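Local coordinates for reticulocyte-binding protein 2a (Plasmodium vivax, PDB 4Z8N) that probably helps the parasite recognise and invade red blood cells, the chain here being the largely helical erythrocyte-binding domain of a much longer protein, at residues Q193-D196 with T200-A203; N29-I34 with E131-I136; L233-N238 with F254-F259; G15-T20 with G218-G223. All coordinates share one frame; numbering follows the deposited sequence.

Interaction 1. Residues Q193-D196 with T200-A203; sequences QEID and TISA
The short connection between two long helices, 168-194 and 199-237, brings Ile-195 and Ile-201 together, one from each side of the bend. The link between the helices is only a few residues long, and a single methyl group spans it: CD1 of Ile-201 lies 4.1 Å from CG2 of Ile-195. That reach depends on the extended form of Ile-201, whose chi2 of 179° carries CD1 straight out from its helix. Ile-195 answers with its CG2 branch, while its CG1 arm bends back and its end leads elsewhere. The same CD1 of Ile-201 also rests 3.8 Å from the carbonyl O of Asp-196, a van der Waals contact with the backbone and not a polar bond. The two isoleucines meet at a slant, and little surface is buried, 77 Å² in all. Ile-201 has further neighbours: Met-188 and Val-191 of helix 168-194 and Leu-291 of helix 246-297 touch its side chain. At the start of the second helix, Asn-198 OD1 accepts a hydrogen bond from the backbone N of Ile-201. The whole is a short loop joining two successive helices, as in a helical hairpin, at one end of an elongated helical domain, with a small apolar contact across it.

Interaction 2. Residues N29-I34 with E131-I136; sequences NYFAEI and EKIYSI
Tyr-30 is the first residue of 29-34 to meet Ile-133, in a contact between two helices of this predominantly alpha-helical domain. Segments 29-34 and 131-136 run nearly parallel, their directions 11° apart, but their axes come no closer than 12.5 Å, so long side chains must bridge the gap. The ring of Tyr-30 offers CE2 to CD1 of Ile-133 at 4.3 Å, a loose contact. One ring face is covered from its own helix by CG1 of Ile-34, 3.7 Å above the plane and shifted toward the rim, while CE1 of Phe-31 lies at the edge, in the plane of the ring. Phe-31 comes nearer to the other helix. Its CB does not point straight across, but with CG beside the backbone N (chi1 -64°) the ring swings over, and CD1 and CE1 each approach CD1 of Ile-133. The ring of Phe-129 packs edge-to-face with that of Phe-31. One turn beyond Tyr-30, Ile-34 points across the gap and brings CG2 to 4.4 Å from CG2 of Ile-133. Thus the two branches of one isoleucine serve different partners: CD1 goes to the aromatic pair and CG2 to the aliphatic residue. All four side chains are buried, and Tyr-48 of helix 42-69 touches both Ile-34 and Ile-133. The extended Ile-133 arm (chi2 -175°) ends in a CD1 that lies 3.7 Å from both CD1 and CE1 of Phe-31.

Interaction 3. Residues L233-N238 with F254-F259; sequences LKLQNN and FDSANF
Leu-235 carries the apolar part of this contact, in which the end of helix 199-237 leans on an early part of helix 246-297. The two helices follow one another in the chain, and the segments lie on either side of the connection between them. The leucine side chain is extended, with chi2 at -179°, and its CD1 methyl leads toward the second helix. There it meets the ring of Phe-259 at the edge, near the ring plane, 3.9 Å from CD2. The methyl therefore abuts the rim of the aromatic ring, and the contact is not a CH-pi stack over its face.

A van der Waals contact with a polar atom stands beside it: the same CD1 of Leu-235 lies 3.6 Å from OG of Ser-256. That hydroxyl is turned back to its own helix, beside the backbone N (chi1 -61°), where it hydrogen-bonds to the carbonyl O of Leu-252. Tyr-151 of helix 149-162 touches both Leu-235 and Ser-256, so a third helix borders the contact.

Among the side chains of 233-238, NZ of Lys-234 makes a weak hydrogen bond to OD1 of Asn-238, the first residue past the helix. Because the donor of the serine hydroxyl is already used by the carbonyl of Leu-252, the approach of a methyl group is less costly, and the contact across the segments is van der Waals in kind, with a probably modest hydrophobic contribution.

Interaction 4. Residues G15-T20 with G218-G223; sequences GQIIST and GEAHTG
Ala-220 and His-221 of helix 199-237 receive Ile-17 from the N-terminal part of the chain. At Ala-220 the methyl CB meets CD1 of Ile-17 at 4.0 Å, and the carbonyl O of the same alanine is equally near to that CD1. His-221 gives the larger surface. Its ring takes CD1 of Ile-17 over one face, 4.0 Å from the centroid and 30° off the ring normal, a CH-pi contact. The second branch of Ile-17 joins in, with CG2 3.6 Å from CE1 of His-221; because CG1 and CG2 diverge from CB, one isoleucine reaches the ring with both arms. Ile-17 belongs to a short antiparallel hairpin, strands 9-11 and 17-19, laid against the long helices of the domain. The ring is held in place through both nitrogens: NE2 hydrogen-bonds to OD2 of Asp-9 on that hairpin, and ND1 to OG of Ser-266 on helix 246-297. Further along, Thr-222 returns its hydroxyl OG1 to the carbonyl O of Gly-218 at 3.0 Å, approaching from above the carbonyl plane, while its backbone N reaches the same oxygen from the opposite face.

From the N terminus, the first segment in contact is hairpin strand 17-19, and interaction 4 joins it to the middle of helix 199-237, closing a loop of about 200 residues near the centre of the chain. Nested within that loop are interaction 2, which ties helix 26-37 to helix 119-136, and later interaction 1, the short turn into helix 199-237. Interaction 3 follows in series and links the end of that helix to helix 246-297. Helix 199-237 thus takes part in interactions 1, 4 and 3 in turn along its length. Interactions 2 and 3 touch, Phe-254 packing against Tyr-30, Ile-133 and Tyr-134, whereas interaction 1 lies on the opposite side of the chain's centre.

Interaction 1. Residues Q193-D196 with T200-A203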
loop_
_atom_site.group_PDB
_atom_site.type_symbol
_atom_site.label_atom_id
_atom_site.label_comp_id
_atom_site.label_asym_id
_atom_site.label_seq_id
_atom_site.Cartn_x
_atom_site.Cartn_y
_atom_site.Cartn_z
ATOM N N GLN A 193 7.040 34.876 -7.685
ATOM C CA GLN A 193 7.324 35.988 -8.587
ATOM C C GLN A 193 7.187 37.327 -7.869
ATOM O O GLN A 193 7.785 38.322 -8.275
ATOM C CB GLN A 193 6.392 35.959 -9.802
ATOM C CG GLN A 193 6.736 34.912 -10.849
ATOM C CD GLN A 193 5.831 34.998 -12.069
ATOM O OE1 GLN A 193 4.725 35.535 -11.996
ATOM N NE2 GLN A 193 6.302 34.477 -13.195
ATOM N N GLU A 194 6.400 37.344 -6.799
ATOM C CA GLU A 194 6.043 38.588 -6.125
ATOM C C GLU A 194 6.702 38.744 -4.756
ATOM O O GLU A 194 6.907 39.861 -4.281
ATOM C CB GLU A 194 4.522 38.679 -5.974
ATOM C CG GLU A 194 3.762 38.645 -7.295
ATOM C CD GLU A 194 4.025 39.871 -8.152
ATOM O OE1 GLU A 194 4.283 40.952 -7.583
ATOM O OE2 GLU A 194 3.975 39.751 -9.394
ATOM N N ILE A 195 7.026 37.623 -4.121
ATOM C CA ILE A 195 7.558 37.639 -2.763
ATOM C C ILE A 195 8.942 36.999 -2.702
ATOM O O ILE A 195 9.183 35.963 -3.321
ATOM C CB ILE A 195 6.612 36.899 -1.782
ATOM C CG1 ILE A 195 5.175 37.398 -1.939
ATOM C CG2 ILE A 195 7.082 37.062 -0.343
ATOM C CD1 ILE A 195 5.001 38.867 -1.629
ATOM N N ASP A 196 9.850 37.624 -1.959
ATOM C CA ASP A 196 11.170 37.050 -1.732
ATOM C C ASP A 196 11.044 35.723 -0.986
ATOM O O ASP A 196 10.231 35.591 -0.070
ATOM C CB ASP A 196 12.055 38.026 -0.956
ATOM C CG ASP A 196 12.359 39.287 -1.744
ATOM O OD1 ASP A 196 12.931 39.175 -2.849
ATOM O OD2 ASP A 196 12.020 40.389 -1.264
ATOM N N THR A 200 8.814 29.677 5.078
ATOM C CA THR A 200 7.377 29.412 5.031
ATOM C C THR A 200 6.954 29.025 3.616
ATOM O O THR A 200 6.202 28.071 3.421
ATOM C CB THR A 200 6.555 30.626 5.504
ATOM O OG1 THR A 200 6.859 30.903 6.875
ATOM C CG2 THR A 200 5.059 30.351 5.366
ATOM N N ILE A 201 7.451 29.766 2.631
ATOM C CA ILE A 201 7.197 29.447 1.231
ATOM C C ILE A 201 7.775 28.078 0.883
ATOM O O ILE A 201 7.119 27.262 0.234
ATOM C CB ILE A 201 7.792 30.519 0.290
ATOM C CG1 ILE A 201 6.996 31.821 0.404
ATOM C CG2 ILE A 201 7.810 30.028 -1.155
ATOM C CD1 ILE A 201 7.522 32.945 -0.474
ATOM N N SER A 202 9.002 27.831 1.331
ATOM C CA SER A 202 9.668 26.561 1.078
ATOM C C SER A 202 8.900 25.399 1.701
ATOM O O SER A 202 8.792 24.328 1.105
ATOM C CB SER A 202 11.101 26.595 1.610
ATOM O OG SER A 202 11.848 27.626 0.992
ATOM N N ALA A 203 8.354 25.619 2.894
ATOM C CA ALA A 203 7.598 24.583 3.598
ATOM C C ALA A 203 6.288 24.225 2.886
ATOM O O ALA A 203 5.903 23.060 2.824
ATOM C CB ALA A 203 7.317 25.025 5.033
#

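Interaction 2. Residues N29-I34 with E131-I136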
loop_
_atom_site.group_PDB
_atom_site.type_symbol
_atom_site.label_atom_id
_atom_site.label_comp_id
_atom_site.label_asym_id
_atom_site.label_seq_id
_atom_site.Cartn_x
_atom_site.Cartn_y
_atom_site.Cartn_z
ATOM N N ASN A 29 -0.086 -12.134 1.906
ATOM C CA ASN A 29 -1.506 -12.001 2.172
ATOM C C ASN A 29 -2.273 -13.128 1.490
ATOM O O ASN A 29 -3.199 -13.705 2.058
ATOM C CB ASN A 29 -2.012 -10.643 1.687
ATOM C CG ASN A 29 -3.264 -10.197 2.411
ATOM O OD1 ASN A 29 -4.306 -10.845 2.330
ATOM N ND2 ASN A 29 -3.171 -9.077 3.115
ATOM N N TYR A 30 -1.864 -13.438 0.266
ATOM C CA TYR A 30 -2.477 -14.503 -0.516
ATOM C C TYR A 30 -2.306 -15.869 0.154
ATOM O O TYR A 30 -3.249 -16.660 0.218
ATOM C CB TYR A 30 -1.883 -14.519 -1.928
ATOM C CG TYR A 30 -2.261 -15.727 -2.755
ATOM C CD1 TYR A 30 -3.503 -15.811 -3.370
ATOM C CD2 TYR A 30 -1.369 -16.779 -2.931
ATOM C CE1 TYR A 30 -3.852 -16.909 -4.126
ATOM C CE2 TYR A 30 -1.711 -17.885 -3.688
ATOM C CZ TYR A 30 -2.953 -17.943 -4.282
ATOM O OH TYR A 30 -3.301 -19.036 -5.037
ATOM N N PHE A 31 -1.106 -16.140 0.660
ATOM C CA PHE A 31 -0.825 -17.419 1.302
ATOM C C PHE A 31 -1.658 -17.598 2.569
ATOM O O PHE A 31 -2.038 -18.718 2.919
ATOM C CB PHE A 31 0.667 -17.541 1.625
ATOM C CG PHE A 31 1.550 -17.562 0.410
ATOM C CD1 PHE A 31 1.109 -18.130 -0.775
ATOM C CD2 PHE A 31 2.819 -17.004 0.449
ATOM C CE1 PHE A 31 1.919 -18.150 -1.899
ATOM C CE2 PHE A 31 3.634 -17.018 -0.672
ATOM C CZ PHE A 31 3.183 -17.593 -1.848
ATOM N N ALA A 32 -1.942 -16.492 3.250
ATOM C CA ALA A 32 -2.782 -16.523 4.441
ATOM C C ALA A 32 -4.230 -16.828 4.070
ATOM O O ALA A 32 -4.932 -17.522 4.803
ATOM C CB ALA A 32 -2.692 -15.201 5.195
ATOM N N GLU A 33 -4.667 -16.312 2.924
ATOM C CA GLU A 33 -6.028 -16.543 2.443
ATOM C C GLU A 33 -6.257 -18.001 2.066
ATOM O O GLU A 33 -7.293 -18.577 2.398
ATOM C CB GLU A 33 -6.337 -15.645 1.242
ATOM C CG GLU A 33 -6.490 -14.181 1.604
ATOM C CD GLU A 33 -7.594 -13.951 2.616
ATOM O OE1 GLU A 33 -8.652 -14.607 2.504
ATOM O OE2 GLU A 33 -7.400 -13.124 3.531
ATOM N N ILE A 34 -5.288 -18.590 1.370
ATOM C CA ILE A 34 -5.363 -19.994 0.980
ATOM C C ILE A 34 -5.472 -20.888 2.213
ATOM O O ILE A 34 -6.175 -21.902 2.199
ATOM C CB ILE A 34 -4.135 -20.411 0.142
ATOM C CG1 ILE A 34 -4.147 -19.697 -1.209
ATOM C CG2 ILE A 34 -4.113 -21.916 -0.089
ATOM C CD1 ILE A 34 -5.339 -20.052 -2.070
ATOM N N GLU A 131 4.218 -22.402 -6.339
ATOM C CA GLU A 131 4.214 -23.579 -7.197
ATOM C C GLU A 131 3.976 -24.830 -6.357
ATOM O O GLU A 131 3.349 -25.788 -6.810
ATOM C CB GLU A 131 5.527 -23.698 -7.981
ATOM C CG GLU A 131 5.597 -24.923 -8.888
ATOM C CD GLU A 131 6.618 -24.786 -10.007
ATOM O OE1 GLU A 131 7.793 -25.146 -9.787
ATOM O OE2 GLU A 131 6.246 -24.324 -11.108
ATOM N N LYS A 132 4.465 -24.803 -5.122
ATOM C CA LYS A 132 4.314 -25.931 -4.213
ATOM C C LYS A 132 2.852 -26.117 -3.817
ATOM O O LYS A 132 2.407 -27.238 -3.577
ATOM C CB LYS A 132 5.185 -25.736 -2.969
ATOM C CG LYS A 132 5.339 -26.983 -2.114
ATOM C CD LYS A 132 6.506 -26.850 -1.148
ATOM C CE LYS A 132 6.816 -28.179 -0.477
ATOM N NZ LYS A 132 8.097 -28.137 0.280
ATOM N N ILE A 133 2.110 -25.015 -3.760
ATOM C CA ILE A 133 0.691 -25.057 -3.424
ATOM C C ILE A 133 -0.094 -25.895 -4.433
ATOM O O ILE A 133 -0.989 -26.653 -4.058
ATOM C CB ILE A 133 0.086 -23.636 -3.352
ATOM C CG1 ILE A 133 0.804 -22.801 -2.289
ATOM C CG2 ILE A 133 -1.404 -23.696 -3.042
ATOM C CD1 ILE A 133 0.191 -21.433 -2.065
ATOM N N TYR A 134 0.257 -25.763 -5.710
ATOM C CA TYR A 134 -0.415 -26.501 -6.779
ATOM C C TYR A 134 -0.371 -28.011 -6.563
ATOM O O TYR A 134 -1.356 -28.708 -6.808
ATOM C CB TYR A 134 0.206 -26.162 -8.137
ATOM C CG TYR A 134 -0.316 -24.888 -8.762
ATOM C CD1 TYR A 134 0.226 -23.652 -8.427
ATOM C CD2 TYR A 134 -1.347 -24.921 -9.694
ATOM C CE1 TYR A 134 -0.246 -22.486 -9.000
ATOM C CE2 TYR A 134 -1.825 -23.760 -10.273
ATOM C CZ TYR A 134 -1.270 -22.546 -9.921
ATOM O OH TYR A 134 -1.741 -21.385 -10.491
ATOM N N SER A 135 0.771 -28.516 -6.109
ATOM C CA SER A 135 0.930 -29.950 -5.890
ATOM C C SER A 135 0.278 -30.388 -4.581
ATOM O O SER A 135 -0.136 -31.537 -4.442
ATOM C CB SER A 135 2.411 -30.337 -5.896
ATOM O OG SER A 135 3.086 -29.797 -4.773
ATOM N N ILE A 136 0.189 -29.470 -3.625
ATOM C CA ILE A 136 -0.446 -29.762 -2.345
ATOM C C ILE A 136 -1.940 -30.008 -2.538
ATOM O O ILE A 136 -2.535 -30.857 -1.871
ATOM C CB ILE A 136 -0.224 -28.619 -1.332
ATOM C CG1 ILE A 136 1.253 -28.539 -0.945
ATOM C CG2 ILE A 136 -1.069 -28.818 -0.082
ATOM C CD1 ILE A 136 1.548 -27.490 0.101
#

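Interaction 3. Residues L233-N238 with F254-F259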
loop_
_atom_site.group_PDB
_atom_site.type_symbol
_atom_site.label_atom_id
_atom_site.label_comp_id
_atom_site.label_asym_id
_atom_site.label_seq_id
_atom_site.Cartn_x
_atom_site.Cartn_y
_atom_site.Cartn_z
ATOM N N LEU A 233 -16.537 -9.500 -7.930
ATOM C CA LEU A 233 -17.931 -9.344 -8.323
ATOM C C LEU A 233 -18.202 -9.981 -9.683
ATOM O O LEU A 233 -19.300 -10.484 -9.933
ATOM C CB LEU A 233 -18.318 -7.864 -8.345
ATOM C CG LEU A 233 -18.308 -7.154 -6.990
ATOM C CD1 LEU A 233 -18.797 -5.719 -7.130
ATOM C CD2 LEU A 233 -19.154 -7.920 -5.983
ATOM N N LYS A 234 -17.201 -9.964 -10.559
ATOM C CA LYS A 234 -17.357 -10.565 -11.880
ATOM C C LYS A 234 -17.469 -12.086 -11.785
ATOM O O LYS A 234 -18.244 -12.703 -12.515
ATOM C CB LYS A 234 -16.197 -10.175 -12.802
ATOM C CG LYS A 234 -16.100 -11.051 -14.044
ATOM C CD LYS A 234 -15.447 -10.334 -15.210
ATOM C CE LYS A 234 -16.063 -10.788 -16.528
ATOM N NZ LYS A 234 -17.352 -11.517 -16.325
ATOM N N LEU A 235 -16.705 -12.684 -10.876
ATOM C CA LEU A 235 -16.737 -14.130 -10.677
ATOM C C LEU A 235 -18.133 -14.611 -10.290
ATOM O O LEU A 235 -18.536 -15.721 -10.637
ATOM C CB LEU A 235 -15.724 -14.547 -9.610
ATOM C CG LEU A 235 -14.254 -14.377 -9.994
ATOM C CD1 LEU A 235 -13.347 -14.839 -8.863
ATOM C CD2 LEU A 235 -13.945 -15.132 -11.283
ATOM N N GLN A 236 -18.867 -13.763 -9.575
ATOM C CA GLN A 236 -20.223 -14.093 -9.151
ATOM C C GLN A 236 -21.185 -14.126 -10.337
ATOM O O GLN A 236 -22.073 -14.978 -10.403
ATOM C CB GLN A 236 -20.715 -13.090 -8.105
ATOM C CG GLN A 236 -22.076 -13.431 -7.513
ATOM C CD GLN A 236 -22.550 -12.403 -6.506
ATOM O OE1 GLN A 236 -21.897 -11.385 -6.288
ATOM N NE2 GLN A 236 -23.692 -12.667 -5.884
ATOM N N ASN A 237 -21.004 -13.198 -11.271
ATOM C CA ASN A 237 -21.868 -13.112 -12.444
ATOM C C ASN A 237 -21.677 -14.276 -13.409
ATOM O O ASN A 237 -22.632 -14.729 -14.040
ATOM C CB ASN A 237 -21.635 -11.793 -13.182
ATOM C CG ASN A 237 -22.387 -10.636 -12.559
ATOM O OD1 ASN A 237 -23.418 -10.828 -11.912
ATOM N ND2 ASN A 237 -21.879 -9.424 -12.753
ATOM N N ASN A 238 -20.443 -14.756 -13.523
ATOM C CA ASN A 238 -20.142 -15.861 -14.425
ATOM C C ASN A 238 -20.706 -17.178 -13.907
ATOM O O ASN A 238 -20.680 -17.449 -12.707
ATOM C CB ASN A 238 -18.634 -15.981 -14.640
ATOM C CG ASN A 238 -18.050 -14.780 -15.363
ATOM O OD1 ASN A 238 -18.782 -13.925 -15.862
ATOM N ND2 ASN A 238 -16.725 -14.714 -15.424
ATOM N N PHE A 254 -7.506 -20.311 -6.736
ATOM C CA PHE A 254 -6.365 -19.404 -6.715
ATOM C C PHE A 254 -6.721 -18.015 -7.236
ATOM O O PHE A 254 -6.263 -17.011 -6.695
ATOM C CB PHE A 254 -5.208 -19.989 -7.530
ATOM C CG PHE A 254 -4.634 -21.258 -6.953
ATOM C CD1 PHE A 254 -4.916 -21.638 -5.648
ATOM C CD2 PHE A 254 -3.811 -22.069 -7.716
ATOM C CE1 PHE A 254 -4.390 -22.803 -5.119
ATOM C CE2 PHE A 254 -3.281 -23.236 -7.192
ATOM C CZ PHE A 254 -3.571 -23.603 -5.891
ATOM N N ASP A 255 -7.534 -17.959 -8.286
ATOM C CA ASP A 255 -7.977 -16.682 -8.836
ATOM C C ASP A 255 -8.800 -15.900 -7.818
ATOM O O ASP A 255 -8.626 -14.694 -7.664
ATOM C CB ASP A 255 -8.788 -16.897 -10.115
ATOM C CG ASP A 255 -7.917 -17.252 -11.308
ATOM O OD1 ASP A 255 -6.701 -17.466 -11.119
ATOM O OD2 ASP A 255 -8.451 -17.326 -12.435
ATOM N N SER A 256 -9.693 -16.600 -7.125
ATOM C CA SER A 256 -10.549 -15.987 -6.115
ATOM C C SER A 256 -9.737 -15.402 -4.971
ATOM O O SER A 256 -9.931 -14.250 -4.584
ATOM C CB SER A 256 -11.543 -17.009 -5.564
ATOM O OG SER A 256 -12.380 -17.499 -6.591
ATOM N N ALA A 257 -8.833 -16.210 -4.431
ATOM C CA ALA A 257 -8.023 -15.802 -3.293
ATOM C C ALA A 257 -7.085 -14.661 -3.669
ATOM O O ALA A 257 -6.848 -13.760 -2.868
ATOM C CB ALA A 257 -7.233 -16.985 -2.755
ATOM N N ASN A 258 -6.563 -14.701 -4.890
ATOM C CA ASN A 258 -5.651 -13.663 -5.360
ATOM C C ASN A 258 -6.356 -12.321 -5.557
ATOM O O ASN A 258 -5.800 -11.270 -5.251
ATOM C CB ASN A 258 -4.978 -14.100 -6.664
ATOM C CG ASN A 258 -3.955 -13.097 -7.155
ATOM O OD1 ASN A 258 -2.874 -12.964 -6.580
ATOM N ND2 ASN A 258 -4.289 -12.386 -8.225
ATOM N N PHE A 259 -7.582 -12.362 -6.066
ATOM C CA PHE A 259 -8.375 -11.147 -6.232
ATOM C C PHE A 259 -8.691 -10.499 -4.885
ATOM O O PHE A 259 -8.606 -9.277 -4.738
ATOM C CB PHE A 259 -9.673 -11.453 -6.985
ATOM C CG PHE A 259 -9.486 -11.643 -8.464
ATOM C CD1 PHE A 259 -8.537 -10.907 -9.156
ATOM C CD2 PHE A 259 -10.256 -12.558 -9.162
ATOM C CE1 PHE A 259 -8.363 -11.080 -10.517
ATOM C CE2 PHE A 259 -10.084 -12.737 -10.522
ATOM C CZ PHE A 259 -9.138 -11.997 -11.200
#

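Interaction 4. Residues G15-T20 with G218-G223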
loop_
_atom_site.group_PDB
_atom_site.type_symbol
_atom_site.label_atom_id
_atom_site.label_comp_id
_atom_site.label_asym_id
_atom_site.label_seq_id
_atom_site.Cartn_x
_atom_site.Cartn_y
_atom_site.Cartn_z
ATOM N N GLY A 15 4.183 -2.659 -11.267
ATOM C CA GLY A 15 2.954 -2.273 -10.599
ATOM C C GLY A 15 2.814 -2.949 -9.251
ATOM O O GLY A 15 1.815 -2.775 -8.554
ATOM N N GLN A 16 3.819 -3.737 -8.892
ATOM C CA GLN A 16 3.873 -4.336 -7.568
ATOM C C GLN A 16 4.015 -3.227 -6.524
ATOM O O GLN A 16 4.619 -2.184 -6.781
ATOM C CB GLN A 16 5.028 -5.340 -7.474
ATOM C CG GLN A 16 6.310 -4.741 -6.903
ATOM C CD GLN A 16 7.426 -5.754 -6.681
ATOM O OE1 GLN A 16 7.197 -6.965 -6.605
ATOM N NE2 GLN A 16 8.647 -5.250 -6.558
ATOM N N ILE A 17 3.421 -3.435 -5.359
ATOM C CA ILE A 17 3.551 -2.474 -4.278
ATOM C C ILE A 17 4.227 -3.150 -3.100
ATOM O O ILE A 17 3.681 -4.081 -2.508
ATOM C CB ILE A 17 2.183 -1.898 -3.845
ATOM C CG1 ILE A 17 1.525 -1.141 -5.004
ATOM C CG2 ILE A 17 2.349 -0.981 -2.642
ATOM C CD1 ILE A 17 0.163 -0.554 -4.662
ATOM N N ILE A 18 5.434 -2.699 -2.780
ATOM C CA ILE A 18 6.131 -3.190 -1.602
ATOM C C ILE A 18 5.800 -2.286 -0.427
ATOM O O ILE A 18 6.081 -1.088 -0.459
ATOM C CB ILE A 18 7.646 -3.247 -1.821
ATOM C CG1 ILE A 18 7.975 -4.258 -2.920
ATOM C CG2 ILE A 18 8.354 -3.615 -0.526
ATOM C CD1 ILE A 18 9.448 -4.378 -3.213
ATOM N N SER A 19 5.191 -2.860 0.604
ATOM C CA SER A 19 4.720 -2.075 1.734
ATOM C C SER A 19 5.716 -2.089 2.888
ATOM O O SER A 19 6.428 -3.071 3.098
ATOM C CB SER A 19 3.358 -2.590 2.205
ATOM O OG SER A 19 2.856 -1.809 3.271
ATOM N N THR A 20 5.765 -0.987 3.629
ATOM C CA THR A 20 6.651 -0.881 4.781
ATOM C C THR A 20 6.005 -1.468 6.031
ATOM O O THR A 20 6.630 -1.534 7.089
ATOM C CB THR A 20 7.043 0.581 5.057
ATOM O OG1 THR A 20 5.863 1.392 5.089
ATOM C CG2 THR A 20 7.981 1.097 3.976
ATOM N N GLY A 218 -1.709 6.601 -2.885
ATOM C CA GLY A 218 -3.109 6.304 -2.644
ATOM C C GLY A 218 -3.850 5.882 -3.899
ATOM O O GLY A 218 -4.723 5.016 -3.853
ATOM N N GLU A 219 -3.501 6.496 -5.025
ATOM C CA GLU A 219 -4.096 6.138 -6.309
ATOM C C GLU A 219 -3.646 4.749 -6.752
ATOM O O GLU A 219 -4.408 4.011 -7.376
ATOM C CB GLU A 219 -3.734 7.166 -7.381
ATOM C CG GLU A 219 -4.407 8.516 -7.219
ATOM C CD GLU A 219 -3.870 9.546 -8.195
ATOM O OE1 GLU A 219 -2.773 9.325 -8.751
ATOM O OE2 GLU A 219 -4.543 10.574 -8.406
ATOM N N ALA A 220 -2.405 4.400 -6.427
ATOM C CA ALA A 220 -1.877 3.076 -6.737
ATOM C C ALA A 220 -2.640 1.991 -5.972
ATOM O O ALA A 220 -3.011 0.961 -6.539
ATOM C CB ALA A 220 -0.389 3.010 -6.419
ATOM N N HIS A 221 -2.874 2.228 -4.686
ATOM C CA HIS A 221 -3.661 1.305 -3.873
ATOM C C HIS A 221 -5.117 1.272 -4.325
ATOM O O HIS A 221 -5.749 0.217 -4.324
ATOM C CB HIS A 221 -3.583 1.682 -2.393
ATOM C CG HIS A 221 -2.303 1.276 -1.732
ATOM N ND1 HIS A 221 -1.870 -0.033 -1.695
ATOM C CD2 HIS A 221 -1.371 2.000 -1.072
ATOM C CE1 HIS A 221 -0.720 -0.093 -1.048
ATOM N NE2 HIS A 221 -0.393 1.127 -0.661
ATOM N N THR A 222 -5.643 2.435 -4.703
ATOM C CA THR A 222 -7.013 2.542 -5.196
ATOM C C THR A 222 -7.230 1.686 -6.444
ATOM O O THR A 222 -8.271 1.044 -6.598
ATOM C CB THR A 222 -7.373 4.011 -5.510
ATOM O OG1 THR A 222 -7.655 4.702 -4.288
ATOM C CG2 THR A 222 -8.587 4.091 -6.413
ATOM N N GLY A 223 -6.240 1.679 -7.332
ATOM C CA GLY A 223 -6.292 0.846 -8.519
ATOM C C GLY A 223 -6.398 -0.632 -8.181
ATOM O O GLY A 223 -7.134 -1.371 -8.834
#